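Local coordinates for chitinase A (Equisetum arvense, PDB 5BUM), which probably binds chitin chains through this LysM domain, the carbohydrate-binding module of a family 18 chitinase that hydrolyses chitin, at the interface of chains A and B. Residues are numbered along the deposited sequence; one frame, centred on the assembly and turned at random. Chains: chain A/B, Chitinase A.

The interface of chains A and B. Residues chain A 34-36, 39, 41, 44-46; chain B 41-44.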
loop_
_atom_site.group_PDB
_atom_site.type_symbol
_atom_site.label_atom_id
_atom_site.label_comp_id
_atom_site.label_asym_id
_atom_site.label_seq_id
_atom_site.Cartn_x
_atom_site.Cartn_y
_atom_site.Cartn_z
ATOM N N GLY A 34 3.903 -0.789 -9.648
ATOM C CA GLY A 34 4.451 -1.877 -8.851
ATOM C C GLY A 34 3.431 -2.725 -8.114
ATOM O O GLY A 34 3.823 -3.567 -7.299
ATOM N N LEU A 35 2.131 -2.528 -8.378
ATOM C CA LEU A 35 1.071 -3.402 -7.792
ATOM C C LEU A 35 1.441 -4.864 -7.899
ATOM O O LEU A 35 2.024 -5.267 -8.897
ATOM C CB LEU A 35 -0.272 -3.158 -8.486
ATOM C CG LEU A 35 -1.465 -3.984 -8.023
ATOM C CD1 LEU A 35 -1.654 -3.856 -6.522
ATOM C CD2 LEU A 35 -2.741 -3.578 -8.741
ATOM N N GLN A 36 1.155 -5.647 -6.861
ATOM C CA GLN A 36 1.372 -7.088 -6.891
ATOM C C GLN A 36 0.088 -7.793 -6.535
ATOM O O GLN A 36 -0.259 -7.984 -5.314
ATOM C CB GLN A 36 2.440 -7.528 -5.895
ATOM C CG GLN A 36 3.865 -7.053 -6.217
ATOM C CD GLN A 36 4.851 -7.326 -5.057
ATOM O OE1 GLN A 36 5.836 -6.613 -4.912
ATOM N NE2 GLN A 36 4.573 -8.333 -4.229
ATOM N N ASN A 39 -0.537 -10.545 -3.937
ATOM C CA ASN A 39 -0.004 -10.142 -2.655
ATOM C C ASN A 39 -0.614 -8.834 -2.166
ATOM O O ASN A 39 0.092 -7.902 -1.761
ATOM C CB ASN A 39 1.508 -9.967 -2.806
ATOM C CG ASN A 39 2.209 -9.726 -1.479
ATOM O OD1 ASN A 39 3.225 -9.025 -1.445
ATOM N ND2 ASN A 39 1.679 -10.300 -0.386
ATOM N N GLN A 41 -2.658 -6.521 0.346
ATOM C CA GLN A 41 -2.768 -6.393 1.816
ATOM C C GLN A 41 -4.122 -5.783 2.220
ATOM O O GLN A 41 -4.635 -4.850 1.559
ATOM C CB GLN A 41 -1.671 -5.433 2.303
ATOM C CG GLN A 41 -0.296 -5.609 1.655
ATOM C CD GLN A 41 0.289 -6.952 1.979
ATOM O OE1 GLN A 41 0.798 -7.647 1.111
ATOM N NE2 GLN A 41 0.179 -7.347 3.225
ATOM N N GLN A 44 -4.986 -1.968 1.994
ATOM C CA GLN A 44 -4.137 -1.377 0.934
ATOM C C GLN A 44 -5.033 -0.500 0.069
ATOM O O GLN A 44 -6.125 -0.890 -0.266
ATOM C CB GLN A 44 -3.526 -2.517 0.129
ATOM C CG GLN A 44 -2.566 -2.141 -1.014
ATOM C CD GLN A 44 -2.014 -3.388 -1.699
ATOM O OE1 GLN A 44 -2.377 -4.514 -1.326
ATOM N NE2 GLN A 44 -1.160 -3.203 -2.708
ATOM N N GLN A 45 -4.601 0.686 -0.282
ATOM C CA GLN A 45 -5.441 1.613 -1.032
ATOM C C GLN A 45 -4.975 1.615 -2.418
ATOM O O GLN A 45 -3.788 1.760 -2.661
ATOM C CB GLN A 45 -5.303 3.028 -0.483
ATOM C CG GLN A 45 -5.770 3.074 0.971
ATOM C CD GLN A 45 -5.679 4.434 1.570
ATOM O OE1 GLN A 45 -5.274 5.402 0.907
ATOM N NE2 GLN A 45 -6.045 4.524 2.848
ATOM N N LEU A 46 -5.908 1.450 -3.344
ATOM C CA LEU A 46 -5.556 1.251 -4.713
ATOM C C LEU A 46 -6.212 2.362 -5.490
ATOM O O LEU A 46 -7.405 2.596 -5.350
ATOM C CB LEU A 46 -6.078 -0.095 -5.167
ATOM C CG LEU A 46 -5.182 -1.334 -5.290
ATOM C CD1 LEU A 46 -3.884 -1.321 -4.484
ATOM C CD2 LEU A 46 -6.020 -2.558 -4.974
ATOM N N GLN B 41 4.210 -2.832 -0.441
ATOM C CA GLN B 41 3.097 -2.759 -1.363
ATOM C C GLN B 41 2.648 -1.309 -1.538
ATOM O O GLN B 41 2.480 -0.561 -0.567
ATOM C CB GLN B 41 1.952 -3.675 -0.896
ATOM C CG GLN B 41 2.261 -5.181 -0.956
ATOM C CD GLN B 41 3.059 -5.579 -2.200
ATOM O OE1 GLN B 41 2.753 -5.172 -3.345
ATOM N NE2 GLN B 41 4.128 -6.328 -1.968
ATOM N N ILE B 42 2.484 -0.906 -2.787
ATOM C CA ILE B 42 1.868 0.367 -3.070
ATOM C C ILE B 42 0.467 0.473 -2.425
ATOM O O ILE B 42 -0.377 -0.435 -2.589
ATOM C CB ILE B 42 1.759 0.643 -4.564
ATOM C CG1 ILE B 42 1.131 2.023 -4.742
ATOM C CG2 ILE B 42 0.947 -0.445 -5.279
ATOM C CD1 ILE B 42 1.634 2.736 -5.969
ATOM N N GLY B 43 0.268 1.567 -1.673
ATOM C CA GLY B 43 -0.936 1.810 -0.869
ATOM C C GLY B 43 -1.036 1.086 0.461
ATOM O O GLY B 43 -2.047 1.211 1.156
ATOM N N GLN B 44 -0.018 0.310 0.814
ATOM C CA GLN B 44 0.031 -0.385 2.114
ATOM C C GLN B 44 -0.054 0.619 3.260
ATOM O O GLN B 44 0.488 1.742 3.202
ATOM C CB GLN B 44 1.358 -1.189 2.248
ATOM C CG GLN B 44 1.364 -2.187 3.415
ATOM C CD GLN B 44 2.621 -3.063 3.485
ATOM O OE1 GLN B 44 3.447 -3.107 2.558
ATOM N NE2 GLN B 44 2.765 -3.770 4.607
HETATM O O HOH W 1 0.321 -5.226 -4.250
#
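The B:Gln41-B:Gln44 turn of one LysM domain, with B:Gly43 at a positive phi of 79°, lies against the A:Gly34-A:Gln36 loop of the other, the coil ending at A:Gln44 and the first residue of strand 45-47. Two hydrogen bonds to consecutive carbonyls hold the tip. The carboxamide nitrogen NE2 of A:Gln44 donates to B:Ile42 O at 2.9 Å, in the carbonyl plane and close to its own amide plane. At the start of the strand, A:Gln45 N reaches B:Gly43 O at 3.0 Å, but from above the carbonyl plane. A:Gln44 stretches out to its target, CG anti to the backbone N (chi1 -178°) and the chain extended beyond it. Its OE1 meanwhile accepts from A:Gln41 N at 2.6 Å, so that the amide is held at both ends and its rotation fixed; B:Gln44 OE1 likewise receives B:Gln41 N within the partner's turn. NE2 also bonds to a water that touches A:Gln36 N and O. The same water lies 2.6 Å from the amide oxygen OE1 of B:Gln41, linking the A:Gln36 loop and the A:Gln44 amide of one chain to the turn of the other. An alanine here in place of A:Gln44 removes the amide with its bonds to B:Ile42 O, A:Gln41 N and the water, and would probably loosen the hold on the turn and the A:Gln41 backbone. B:Gln41 bends at chi2 (-40°) and crosses A:Gln36 and A:Gln41 at roughly right angles. Its CG packs against A:Gln41 CG at 3.7 Å, while its NE2 lies 3.1 Å from A:Gln36 NE2, a pairing of two donors that offers no hydrogen bond as modelled. Elsewhere, the methyl CG2 of B:Ile42 packs on A:Leu35 CA at 3.9 Å. This small, largely polar patch joins two copies of the carbohydrate-binding module asymmetrically; it may reflect crystal packing, and the structure alone does not show that the chitinase pairs this way in solution.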